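Local coordinates for RagA protein (Porphyromonas gingivalis, PDB 6SLN), which forms the TonB-dependent outer-membrane transporter of the RagAB complex, probably importing oligopeptides in partnership with the lipoprotein RagB, at residues A[124-128]-A[757-761]; A[127-131]-A[143-147]; A[146-152]-A[705-711]; A[606-610]-A[634-640]; A[699-705]-A[734-740]. One frame throughout, in Å; residues are numbered along the deposited sequence.

Interaction 1. Residues A[124-128]-A[757-761]; sequences GQVAG and ANFNY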
# COMPACT_ATOMS: atom_id res chain seq x y z
N GLY A 124 34.23 -24.44 -4.49
CA GLY A 124 35.54 -25.03 -4.67
C GLY A 124 36.63 -24.52 -3.76
O GLY A 124 37.78 -24.97 -3.91
N GLN A 125 36.33 -23.63 -2.81
CA GLN A 125 37.36 -22.97 -2.02
C GLN A 125 37.51 -23.52 -0.61
O GLN A 125 38.58 -23.36 0.00
CB GLN A 125 37.08 -21.46 -1.96
CG GLN A 125 37.12 -20.75 -3.31
CD GLN A 125 38.46 -20.91 -3.99
OE1 GLN A 125 39.51 -20.61 -3.42
NE2 GLN A 125 38.44 -21.38 -5.24
N VAL A 126 36.47 -24.15 -0.06
CA VAL A 126 36.53 -24.63 1.32
C VAL A 126 36.09 -26.09 1.37
O VAL A 126 34.98 -26.42 0.94
CB VAL A 126 35.66 -23.77 2.25
CG1 VAL A 126 35.72 -24.32 3.66
CG2 VAL A 126 36.13 -22.33 2.23
N ALA A 127 36.95 -26.94 1.92
CA ALA A 127 36.65 -28.37 2.05
C ALA A 127 35.38 -28.58 2.86
O ALA A 127 35.26 -28.07 3.97
CB ALA A 127 37.82 -29.09 2.71
N GLY A 128 34.44 -29.34 2.30
CA GLY A 128 33.21 -29.68 2.98
C GLY A 128 32.06 -28.72 2.75
O GLY A 128 30.95 -29.00 3.22
N ALA A 757 44.59 -27.10 -3.00
CA ALA A 757 43.70 -28.20 -3.34
C ALA A 757 42.63 -28.31 -2.27
O ALA A 757 42.74 -27.73 -1.19
CB ALA A 757 44.48 -29.51 -3.47
N ASN A 758 41.59 -29.07 -2.57
CA ASN A 758 40.38 -29.00 -1.77
C ASN A 758 39.46 -30.17 -2.10
O ASN A 758 39.20 -30.43 -3.28
CB ASN A 758 39.72 -27.66 -2.03
CG ASN A 758 38.47 -27.47 -1.26
OD1 ASN A 758 38.51 -26.98 -0.14
ND2 ASN A 758 37.34 -27.84 -1.84
N PHE A 759 38.96 -30.88 -1.09
CA PHE A 759 38.15 -32.05 -1.38
C PHE A 759 37.30 -32.44 -0.17
O PHE A 759 37.76 -32.34 0.97
CB PHE A 759 39.02 -33.25 -1.80
CG PHE A 759 38.26 -34.53 -1.94
CD1 PHE A 759 37.74 -34.90 -3.18
CD2 PHE A 759 38.06 -35.37 -0.86
CE1 PHE A 759 37.03 -36.08 -3.33
CE2 PHE A 759 37.34 -36.55 -1.00
CZ PHE A 759 36.83 -36.91 -2.24
N ASN A 760 36.09 -32.92 -0.44
CA ASN A 760 35.26 -33.58 0.57
C ASN A 760 34.43 -34.67 -0.08
O ASN A 760 33.84 -34.46 -1.15
CB ASN A 760 34.32 -32.60 1.28
CG ASN A 760 33.15 -33.30 1.99
OD1 ASN A 760 32.07 -33.48 1.43
ND2 ASN A 760 33.37 -33.69 3.25
N TYR A 761 34.39 -35.84 0.56
CA TYR A 761 33.39 -36.85 0.27
C TYR A 761 32.34 -36.86 1.38
O TYR A 761 32.66 -36.61 2.55
CB TYR A 761 34.02 -38.24 0.15
CG TYR A 761 33.00 -39.33 -0.10
CD1 TYR A 761 32.41 -39.47 -1.34
CD2 TYR A 761 32.60 -40.19 0.92
CE1 TYR A 761 31.48 -40.45 -1.58
CE2 TYR A 761 31.65 -41.17 0.69
CZ TYR A 761 31.09 -41.30 -0.56
OH TYR A 761 30.14 -42.27 -0.82
O HOH W 1 34.89 -27.27 -2.19
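This is a buried plug-to-wall contact of a TonB-dependent receptor: residues 124-128, a loop of the plug domain, lie against the inner side of strand 752-764 of the surrounding beta-barrel. Strand alternation decides which residues take part. N758 and N760 direct their CB atoms toward the loop, whereas F759 between them points away and packs against I844 and Y865 of the barrel. N758 makes the main intrusion, entering the curve of the loop so that its OD1 comes within 3.0 Å of V126 C and 2.6 Å of A127 N, although the angle at A127 N does not suit a hydrogen bond. A water makes the polar link instead, donating to V126 O at 3.2 Å and accepting a weak bond from N758 ND2 at 2.5 Å. Next to it, A127 CB lies 3.7 Å from F759 O. G124 and G128 both have positive phi angles, at which a CB would be jammed against the preceding carbonyl, so glycine suits both bends. The ND2 of N760 bonds D738 of the neighbouring barrel strand; within these segments N760 meets G128 through CB, with N760 CB 3.4 Å from G128 N.

Interaction 2. Residues A[127-131]-A[143-147]; sequences AGMQV and SVEIH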
# COMPACT_ATOMS: atom_id res chain seq x y z
N ALA A 127 36.95 -26.94 1.92
CA ALA A 127 36.65 -28.37 2.05
C ALA A 127 35.38 -28.58 2.86
O ALA A 127 35.26 -28.07 3.97
CB ALA A 127 37.82 -29.09 2.71
N GLY A 128 34.44 -29.34 2.30
CA GLY A 128 33.21 -29.68 2.98
C GLY A 128 32.06 -28.72 2.75
O GLY A 128 30.95 -29.00 3.22
N MET A 129 32.29 -27.61 2.07
CA MET A 129 31.23 -26.62 1.84
C MET A 129 30.80 -26.71 0.39
O MET A 129 31.62 -26.50 -0.51
CB MET A 129 31.71 -25.22 2.21
CG MET A 129 30.66 -24.14 2.04
SD MET A 129 31.40 -22.49 2.18
CE MET A 129 30.39 -21.80 3.47
N GLN A 130 29.52 -27.04 0.16
CA GLN A 130 28.99 -27.29 -1.19
C GLN A 130 28.18 -26.09 -1.66
O GLN A 130 27.04 -25.89 -1.24
CB GLN A 130 28.15 -28.57 -1.23
CG GLN A 130 28.16 -29.24 -2.60
CD GLN A 130 27.13 -30.36 -2.77
OE1 GLN A 130 27.47 -31.48 -3.16
NE2 GLN A 130 25.86 -30.05 -2.49
N VAL A 131 28.78 -25.31 -2.57
CA VAL A 131 28.17 -24.11 -3.14
C VAL A 131 27.55 -24.47 -4.48
O VAL A 131 28.22 -25.08 -5.32
CB VAL A 131 29.20 -22.99 -3.34
CG1 VAL A 131 28.49 -21.74 -3.82
CG2 VAL A 131 30.03 -22.75 -2.07
N SER A 143 23.03 -21.72 -3.06
CA SER A 143 22.75 -22.61 -1.94
C SER A 143 24.07 -23.09 -1.35
O SER A 143 25.04 -23.33 -2.07
CB SER A 143 21.88 -23.78 -2.38
OG SER A 143 22.56 -24.64 -3.28
N VAL A 144 24.12 -23.20 -0.02
CA VAL A 144 25.30 -23.69 0.68
C VAL A 144 24.89 -24.80 1.64
O VAL A 144 23.89 -24.67 2.36
CB VAL A 144 26.03 -22.58 1.45
CG1 VAL A 144 27.27 -23.15 2.08
CG2 VAL A 144 26.38 -21.40 0.52
N GLU A 145 25.66 -25.89 1.64
CA GLU A 145 25.51 -26.99 2.60
C GLU A 145 26.89 -27.39 3.10
O GLU A 145 27.76 -27.75 2.30
CB GLU A 145 24.80 -28.20 1.96
CG GLU A 145 23.35 -27.99 1.52
CD GLU A 145 22.74 -29.22 0.86
OE1 GLU A 145 23.52 -30.10 0.44
OE2 GLU A 145 21.50 -29.31 0.74
N ILE A 146 27.09 -27.34 4.42
CA ILE A 146 28.35 -27.70 5.06
C ILE A 146 28.24 -29.12 5.60
O ILE A 146 27.44 -29.38 6.51
CB ILE A 146 28.70 -26.70 6.17
CG1 ILE A 146 28.94 -25.31 5.57
CG2 ILE A 146 29.87 -27.21 7.04
CD1 ILE A 146 29.18 -24.23 6.58
N HIS A 147 29.04 -30.04 5.05
CA HIS A 147 29.00 -31.47 5.40
C HIS A 147 27.61 -32.06 5.18
O HIS A 147 27.01 -32.64 6.08
CB HIS A 147 29.44 -31.72 6.85
CG HIS A 147 30.88 -31.42 7.14
ND1 HIS A 147 31.35 -31.20 8.42
CD2 HIS A 147 31.96 -31.32 6.33
CE1 HIS A 147 32.65 -30.98 8.38
NE2 HIS A 147 33.05 -31.05 7.13
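A127 leads into a two-stranded antiparallel beta hairpin of the plug domain, strand 129-132 returning as strand 143-146; A127 itself makes no contact across it, and its carbonyl bonds K187. G128 is where the pairing starts: G128 O accepts a hydrogen bond from H147 N at 2.8 Å and also receives a CA-H...O contact from I146 CA at 3.4 Å. A side chain here would not fit, because an ideal CB would fall 2.8 Å from H147 CD2. M129 forms a non-hydrogen-bonded pair with I146 and turns to the same face as V131, V144 and I146. Its CG meets V144 CG1 at 3.5 Å and I146 CG1 at 4.1 Å, and on this apolar face both M129 and I146 touch V185 of strand 180-186, joining the hairpin to the main plug sheet. Q130 follows as the hydrogen-bonded partner of E145, with Q130 N to E145 O at 2.9 Å and E145 N to Q130 O at 3.2 Å. The side chains of Q130 and E145 share the other face, toward P842 and T841 in the loop before barrel strand 844-853. V131 pairs with V144 without main-chain hydrogen bonds, and its CA lies 3.4 Å from S143 O.

Interaction 3. Residues A[146-152]-A[705-711]; sequences IHGTGSL and RTTNDML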
# COMPACT_ATOMS: atom_id res chain seq x y z
N ILE A 146 27.09 -27.34 4.42
CA ILE A 146 28.35 -27.70 5.06
C ILE A 146 28.24 -29.12 5.60
O ILE A 146 27.44 -29.38 6.51
CB ILE A 146 28.70 -26.70 6.17
CG1 ILE A 146 28.94 -25.31 5.57
CG2 ILE A 146 29.87 -27.21 7.04
CD1 ILE A 146 29.18 -24.23 6.58
N HIS A 147 29.04 -30.04 5.05
CA HIS A 147 29.00 -31.47 5.40
C HIS A 147 27.61 -32.06 5.18
O HIS A 147 27.01 -32.64 6.08
CB HIS A 147 29.44 -31.72 6.85
CG HIS A 147 30.88 -31.42 7.14
ND1 HIS A 147 31.35 -31.20 8.42
CD2 HIS A 147 31.96 -31.32 6.33
CE1 HIS A 147 32.65 -30.98 8.38
NE2 HIS A 147 33.05 -31.05 7.13
N GLY A 148 27.07 -31.88 3.97
CA GLY A 148 25.84 -32.55 3.57
C GLY A 148 24.59 -31.78 3.92
O GLY A 148 24.61 -30.69 4.50
N THR A 149 23.45 -32.37 3.55
CA THR A 149 22.14 -31.86 3.94
C THR A 149 21.81 -32.44 5.30
O THR A 149 21.74 -33.67 5.45
CB THR A 149 21.06 -32.25 2.93
OG1 THR A 149 21.42 -31.80 1.63
CG2 THR A 149 19.73 -31.62 3.31
N GLY A 150 21.60 -31.58 6.28
CA GLY A 150 21.33 -32.12 7.60
C GLY A 150 19.88 -32.45 7.88
O GLY A 150 19.57 -32.90 8.99
N SER A 151 18.96 -32.23 6.93
CA SER A 151 17.56 -32.38 7.28
C SER A 151 16.72 -32.53 6.03
O SER A 151 17.02 -31.94 4.99
CB SER A 151 17.07 -31.19 8.12
OG SER A 151 15.65 -31.08 8.11
N LEU A 152 15.66 -33.32 6.13
CA LEU A 152 14.70 -33.48 5.05
C LEU A 152 13.63 -32.38 5.04
O LEU A 152 12.69 -32.46 4.24
CB LEU A 152 14.04 -34.86 5.14
CG LEU A 152 14.99 -36.05 5.18
CD1 LEU A 152 14.17 -37.30 5.03
CD2 LEU A 152 16.01 -35.95 4.08
N ARG A 705 28.02 -36.87 11.50
CA ARG A 705 27.02 -35.88 11.89
C ARG A 705 25.66 -36.56 11.88
O ARG A 705 25.30 -37.23 10.91
CB ARG A 705 27.09 -34.67 10.94
CG ARG A 705 25.79 -34.00 10.62
CD ARG A 705 26.00 -32.84 9.67
NE ARG A 705 24.85 -31.93 9.72
CZ ARG A 705 24.54 -31.08 8.76
NH1 ARG A 705 25.30 -31.01 7.68
NH2 ARG A 705 23.48 -30.29 8.89
N THR A 706 24.93 -36.41 12.96
CA THR A 706 23.67 -37.12 13.14
C THR A 706 22.57 -36.12 13.44
O THR A 706 22.74 -35.22 14.27
CB THR A 706 23.77 -38.11 14.28
OG1 THR A 706 25.10 -38.66 14.32
CG2 THR A 706 22.75 -39.22 14.09
N THR A 707 21.43 -36.29 12.78
CA THR A 707 20.26 -35.46 13.02
C THR A 707 19.13 -36.30 13.61
O THR A 707 18.78 -37.34 13.07
CB THR A 707 19.80 -34.76 11.74
OG1 THR A 707 20.92 -34.13 11.09
CG2 THR A 707 18.74 -33.73 12.07
N ASN A 708 18.58 -35.82 14.73
CA ASN A 708 17.49 -36.46 15.45
C ASN A 708 16.43 -35.42 15.79
O ASN A 708 16.69 -34.22 15.74
CB ASN A 708 17.98 -37.14 16.74
CG ASN A 708 18.24 -38.62 16.55
OD1 ASN A 708 19.32 -39.02 16.14
ND2 ASN A 708 17.23 -39.43 16.83
N ASP A 709 15.25 -35.91 16.18
CA ASP A 709 14.05 -35.06 16.27
C ASP A 709 13.85 -34.30 14.96
O ASP A 709 13.49 -33.12 14.94
CB ASP A 709 14.12 -34.11 17.47
CG ASP A 709 14.00 -34.83 18.80
OD1 ASP A 709 14.17 -36.05 18.80
OD2 ASP A 709 13.73 -34.18 19.84
N MET A 710 14.08 -35.01 13.85
CA MET A 710 14.25 -34.38 12.55
C MET A 710 13.01 -33.57 12.15
O MET A 710 11.89 -34.08 12.16
CB MET A 710 14.55 -35.46 11.51
CG MET A 710 14.45 -35.00 10.07
SD MET A 710 15.56 -35.92 8.99
CE MET A 710 17.06 -35.10 9.47
N LEU A 711 13.23 -32.30 11.80
CA LEU A 711 12.13 -31.45 11.36
C LEU A 711 11.79 -31.82 9.94
O LEU A 711 12.44 -31.38 8.99
CB LEU A 711 12.50 -29.97 11.49
CG LEU A 711 12.21 -29.51 12.91
CD1 LEU A 711 12.91 -28.21 13.27
CD2 LEU A 711 10.69 -29.43 13.09
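Residues 146-152 run as an irregular loop past barrel strand 696-715, whose regular path is interrupted around D709, and the two backbones stay well apart: the nearest CA pairs, G150 with T707 and S151 with M710, are each 6.5 Å apart. H147, with phi and psi of 57° and 53°, and G148, extended at positive phi, bend the loop so that successive carbonyls gather around one point. R705 reaches that point with a nearly extended side chain. Its NH1 donates to H147 O at 2.9 Å and weakly to G148 O at 3.3 Å, while I146 O, also 2.9 Å from NH1, is badly angled for a bond. G150 CA lies over one face of the guanidinium, 3.1 Å from R705 NH2, and an ideal CB there would clash at 1.9 Å. In this way an inward-facing arginine of the barrel wall, held also by Q680 through NE, grips a loop of the plug inside the TonB-dependent receptor. Two residues along the strand, T707 OG1 donates a hydrogen bond to G150 O at 2.8 Å. Beyond this interruption M710 supplies apolar packing: its CE approaches S151 CA at 3.5 Å, and its SD lies 3.9 Å from L152 CG.

Interaction 4. Residues A[606-610]-A[634-640]; sequences WFYSV and MSYGTTG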
# COMPACT_ATOMS: atom_id res chain seq x y z
N TRP A 606 18.81 -27.39 25.20
CA TRP A 606 20.16 -27.23 25.70
C TRP A 606 21.12 -27.94 24.75
O TRP A 606 20.82 -29.03 24.24
CB TRP A 606 20.30 -27.80 27.11
CG TRP A 606 19.65 -26.95 28.15
CD1 TRP A 606 18.38 -27.07 28.63
CD2 TRP A 606 20.25 -25.86 28.84
NE1 TRP A 606 18.14 -26.10 29.57
CE2 TRP A 606 19.28 -25.34 29.72
CE3 TRP A 606 21.51 -25.25 28.80
CZ2 TRP A 606 19.53 -24.25 30.55
CZ3 TRP A 606 21.76 -24.17 29.62
CH2 TRP A 606 20.77 -23.68 30.49
N PHE A 607 22.27 -27.32 24.53
CA PHE A 607 23.27 -27.88 23.64
C PHE A 607 24.64 -27.73 24.27
O PHE A 607 24.87 -26.85 25.11
CB PHE A 607 23.25 -27.24 22.25
CG PHE A 607 21.93 -27.31 21.57
CD1 PHE A 607 21.52 -28.48 20.94
CD2 PHE A 607 21.08 -26.22 21.56
CE1 PHE A 607 20.28 -28.55 20.31
CE2 PHE A 607 19.84 -26.28 20.93
CZ PHE A 607 19.44 -27.44 20.31
N TYR A 608 25.55 -28.60 23.86
CA TYR A 608 26.87 -28.61 24.44
C TYR A 608 27.85 -29.08 23.39
O TYR A 608 27.47 -29.70 22.39
CB TYR A 608 26.96 -29.54 25.65
CG TYR A 608 26.65 -30.97 25.29
CD1 TYR A 608 27.65 -31.85 24.90
CD2 TYR A 608 25.34 -31.43 25.34
CE1 TYR A 608 27.35 -33.16 24.56
CE2 TYR A 608 25.03 -32.74 25.01
CZ TYR A 608 26.04 -33.60 24.62
OH TYR A 608 25.71 -34.90 24.30
N SER A 609 29.12 -28.82 23.66
CA SER A 609 30.21 -29.31 22.85
C SER A 609 31.40 -29.56 23.75
O SER A 609 31.58 -28.90 24.77
CB SER A 609 30.60 -28.31 21.76
OG SER A 609 31.76 -27.59 22.15
N VAL A 610 32.22 -30.51 23.36
CA VAL A 610 33.47 -30.77 24.05
C VAL A 610 34.52 -30.97 22.98
O VAL A 610 34.31 -31.74 22.04
CB VAL A 610 33.36 -32.00 24.96
CG1 VAL A 610 32.69 -33.12 24.21
CG2 VAL A 610 34.73 -32.42 25.46
N MET A 634 39.93 -33.20 18.03
CA MET A 634 38.62 -33.81 17.90
C MET A 634 37.59 -33.05 18.73
O MET A 634 37.91 -32.45 19.76
CB MET A 634 38.62 -35.27 18.31
CG MET A 634 38.97 -35.52 19.74
SD MET A 634 39.53 -37.21 19.88
CE MET A 634 41.13 -37.11 19.08
N SER A 635 36.35 -33.09 18.25
CA SER A 635 35.22 -32.40 18.85
C SER A 635 34.04 -33.35 18.95
O SER A 635 33.87 -34.25 18.12
CB SER A 635 34.81 -31.18 18.00
OG SER A 635 33.75 -31.50 17.11
N TYR A 636 33.23 -33.15 19.97
CA TYR A 636 31.90 -33.73 19.98
C TYR A 636 30.95 -32.71 20.58
O TYR A 636 31.28 -32.06 21.58
CB TYR A 636 31.80 -35.03 20.76
CG TYR A 636 30.40 -35.55 20.70
CD1 TYR A 636 29.93 -36.17 19.55
CD2 TYR A 636 29.52 -35.36 21.76
CE1 TYR A 636 28.63 -36.62 19.47
CE2 TYR A 636 28.21 -35.81 21.68
CZ TYR A 636 27.77 -36.44 20.53
OH TYR A 636 26.48 -36.89 20.43
N GLY A 637 29.77 -32.59 19.99
CA GLY A 637 28.86 -31.59 20.48
C GLY A 637 27.51 -31.70 19.81
O GLY A 637 27.34 -32.39 18.81
N THR A 638 26.55 -31.00 20.41
CA THR A 638 25.18 -30.93 19.92
C THR A 638 24.87 -29.51 19.49
O THR A 638 25.39 -28.54 20.05
CB THR A 638 24.18 -31.37 20.98
OG1 THR A 638 24.41 -30.64 22.19
CG2 THR A 638 24.33 -32.84 21.24
N THR A 639 24.00 -29.41 18.49
CA THR A 639 23.62 -28.13 17.90
C THR A 639 22.16 -28.22 17.50
O THR A 639 21.67 -29.29 17.13
CB THR A 639 24.46 -27.80 16.66
OG1 THR A 639 24.26 -28.81 15.67
CG2 THR A 639 25.96 -27.69 17.00
N GLY A 640 21.48 -27.10 17.55
CA GLY A 640 20.09 -27.04 17.16
C GLY A 640 19.93 -26.55 15.74
O GLY A 640 20.82 -25.91 15.16
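M634 pairs by its backbone with G612, further along the opposing strand; within 606-610 the first close contact is from S635, whose CA makes a CA-H...O contact with V610 O at 3.4 Å. Y636 and V610 form an antiparallel hydrogen-bonded pair with short bonds, V610 N to Y636 O at 2.5 Å and Y636 N to V610 O at 2.7 Å. The Y636 ring meets Y608 OH at its edge, 3.7 Å from Y636 CE2. G637 faces S609 so closely, 3.6 Å between their CA atoms, that an ideal CB would clash with S609 CB. At T638 the pattern changes: T638 N donates to Y608 O at 2.5 Å, but Y608 N bonds the side-chain OG1 at 2.9 Å instead of the main-chain carbonyl. The same OG1 lies over the Y608 ring, 3.4 Å from CD2. T639 C and G640 N lie over one face of the F607 ring, and G640 CA is 3.2 Å from F607 CZ, where a side chain would not fit. These adjacent transmembrane strands of the beta-barrel are flanked by strand 584-595 beside 606-610 and strand 678-691 beside 634-640, while T639 turns inward onto the plug loop at A189, T192 and A200.

Interaction 5. Residues A[699-705]-A[734-740]; sequences EVDFYVR and NTGVDLS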
# COMPACT_ATOMS: atom_id res chain seq x y z
N GLU A 699 45.40 -30.57 5.81
CA GLU A 699 44.46 -30.81 6.89
C GLU A 699 43.43 -31.83 6.44
O GLU A 699 42.77 -31.63 5.41
CB GLU A 699 43.78 -29.52 7.33
CG GLU A 699 42.79 -29.71 8.47
CD GLU A 699 43.02 -28.73 9.60
OE1 GLU A 699 42.61 -29.05 10.74
OE2 GLU A 699 43.59 -27.65 9.35
N VAL A 700 43.32 -32.92 7.19
CA VAL A 700 42.26 -33.91 7.03
C VAL A 700 41.33 -33.81 8.23
O VAL A 700 41.79 -33.60 9.36
CB VAL A 700 42.80 -35.35 6.89
CG1 VAL A 700 41.75 -36.22 6.23
CG2 VAL A 700 44.07 -35.38 6.08
N ASP A 701 40.03 -33.95 7.98
CA ASP A 701 39.03 -33.93 9.04
C ASP A 701 37.99 -35.00 8.74
O ASP A 701 37.28 -34.90 7.74
CB ASP A 701 38.37 -32.56 9.14
CG ASP A 701 39.06 -31.65 10.13
OD1 ASP A 701 38.80 -31.80 11.35
OD2 ASP A 701 39.87 -30.80 9.70
N PHE A 702 37.92 -36.02 9.58
CA PHE A 702 36.87 -37.03 9.50
C PHE A 702 35.77 -36.65 10.47
O PHE A 702 36.03 -36.39 11.65
CB PHE A 702 37.42 -38.42 9.83
CG PHE A 702 36.35 -39.47 9.99
CD1 PHE A 702 35.80 -40.10 8.88
CD2 PHE A 702 35.88 -39.84 11.26
CE1 PHE A 702 34.81 -41.09 9.03
CE2 PHE A 702 34.89 -40.81 11.42
CZ PHE A 702 34.36 -41.44 10.30
N TYR A 703 34.54 -36.63 9.98
CA TYR A 703 33.41 -36.29 10.82
C TYR A 703 32.29 -37.30 10.65
O TYR A 703 32.22 -38.02 9.64
CB TYR A 703 32.86 -34.91 10.48
CG TYR A 703 32.30 -34.84 9.09
CD1 TYR A 703 30.96 -35.13 8.84
CD2 TYR A 703 33.10 -34.51 8.01
CE1 TYR A 703 30.45 -35.08 7.57
CE2 TYR A 703 32.60 -34.45 6.74
CZ TYR A 703 31.27 -34.73 6.52
OH TYR A 703 30.77 -34.67 5.24
N VAL A 704 31.39 -37.32 11.63
CA VAL A 704 30.13 -38.04 11.53
C VAL A 704 29.08 -37.19 12.22
O VAL A 704 29.23 -36.82 13.40
CB VAL A 704 30.16 -39.45 12.14
CG1 VAL A 704 30.66 -39.42 13.56
CG2 VAL A 704 28.77 -40.06 12.07
N ARG A 705 28.02 -36.87 11.50
CA ARG A 705 27.02 -35.88 11.89
C ARG A 705 25.66 -36.56 11.88
O ARG A 705 25.30 -37.23 10.91
CB ARG A 705 27.09 -34.67 10.94
CG ARG A 705 25.79 -34.00 10.62
CD ARG A 705 26.00 -32.84 9.67
NE ARG A 705 24.85 -31.93 9.72
CZ ARG A 705 24.54 -31.08 8.76
NH1 ARG A 705 25.30 -31.01 7.68
NH2 ARG A 705 23.48 -30.29 8.89
N ASN A 734 25.14 -38.14 8.38
CA ASN A 734 26.04 -37.64 7.35
C ASN A 734 27.46 -37.98 7.77
O ASN A 734 27.91 -37.55 8.83
CB ASN A 734 25.87 -36.14 7.15
CG ASN A 734 24.88 -35.82 6.06
OD1 ASN A 734 25.16 -36.00 4.88
ND2 ASN A 734 23.72 -35.34 6.44
N THR A 735 28.15 -38.77 6.94
CA THR A 735 29.49 -39.23 7.27
C THR A 735 30.40 -38.93 6.09
O THR A 735 30.03 -39.21 4.94
CB THR A 735 29.47 -40.71 7.61
OG1 THR A 735 28.55 -40.91 8.69
CG2 THR A 735 30.87 -41.23 8.00
N GLY A 736 31.55 -38.32 6.37
CA GLY A 736 32.36 -37.81 5.29
C GLY A 736 33.75 -37.42 5.75
O GLY A 736 34.10 -37.56 6.92
N VAL A 737 34.53 -36.91 4.78
CA VAL A 737 35.94 -36.60 4.95
C VAL A 737 36.22 -35.20 4.41
O VAL A 737 35.60 -34.78 3.43
CB VAL A 737 36.82 -37.65 4.25
CG1 VAL A 737 38.24 -37.16 4.09
CG2 VAL A 737 36.79 -38.95 5.05
N ASP A 738 37.13 -34.48 5.06
CA ASP A 738 37.52 -33.12 4.69
C ASP A 738 39.02 -33.13 4.43
O ASP A 738 39.80 -33.28 5.38
CB ASP A 738 37.18 -32.12 5.79
CG ASP A 738 35.78 -31.54 5.65
OD1 ASP A 738 35.49 -30.54 6.35
OD2 ASP A 738 34.98 -32.09 4.87
N LEU A 739 39.43 -32.94 3.18
CA LEU A 739 40.85 -32.89 2.84
C LEU A 739 41.19 -31.53 2.24
O LEU A 739 40.48 -31.03 1.37
CB LEU A 739 41.24 -34.00 1.87
CG LEU A 739 42.71 -33.94 1.46
CD1 LEU A 739 43.62 -33.96 2.68
CD2 LEU A 739 43.07 -35.08 0.53
N SER A 740 42.29 -30.94 2.72
CA SER A 740 42.70 -29.60 2.30
C SER A 740 44.22 -29.57 2.19
O SER A 740 44.92 -30.03 3.10
CB SER A 740 42.18 -28.55 3.30
OG SER A 740 42.90 -27.34 3.21
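A ring laid across a hollow shapes this contact: Y703, with chi1 near +60°, swings over its cross-strand partner G736, whose carbonyl O lies over one face of the ring. An ideal CB on G736 would fall 2.2 Å from Y703 OH, which is hydrogen-bonded to N762, so the missing side chain makes the recess that the tyrosine fills. The strands separate at this pair, with G736 N to Y703 O stretched to a weak 3.4 Å. Strands 696-715 and 732-746 are neighbours in the antiparallel beta-barrel of the TonB-dependent receptor. On the interior face, D701 and D738 stand side by side, CB to CB 3.6 Å, their carboxylates taken up by N684 and by H147 and K187 respectively. Outward, V700 touches both V737 and L739, with V700 CG1 4.2 Å from V737 CG1 and V700 CG2 3.7 Å from L739 CD1. The edge of the F702 ring receives V737 CG2, 4.1 Å from F702 CD1, and V704 CG2 rests 3.5 Å from T735 OG1.

In the fold
Interactions 1, 2, 3 and 5 meet around H147, which ends the plug hairpin of interaction 2 and opens the loop of interaction 3. H147 NE2 bonds D738 OD1 of interaction 5 at 2.6 Å, and its ring stacks on Y703. D738 OD2 in turn holds N760 ND2 of interaction 1 at 2.8 Å, and N734 ND2 bonds T149 O at 2.8 Å, so neighbouring barrel strands grip the plug together. Centres of interactions 1 and 2 lie 9 Å apart, those of 1 and 5 10 Å. Interaction 4 is purely barrel wall, its nearest atoms about 6 Å from interaction 5; the W606 side chain there is about 13 Å from the bound phospholipid 3PE.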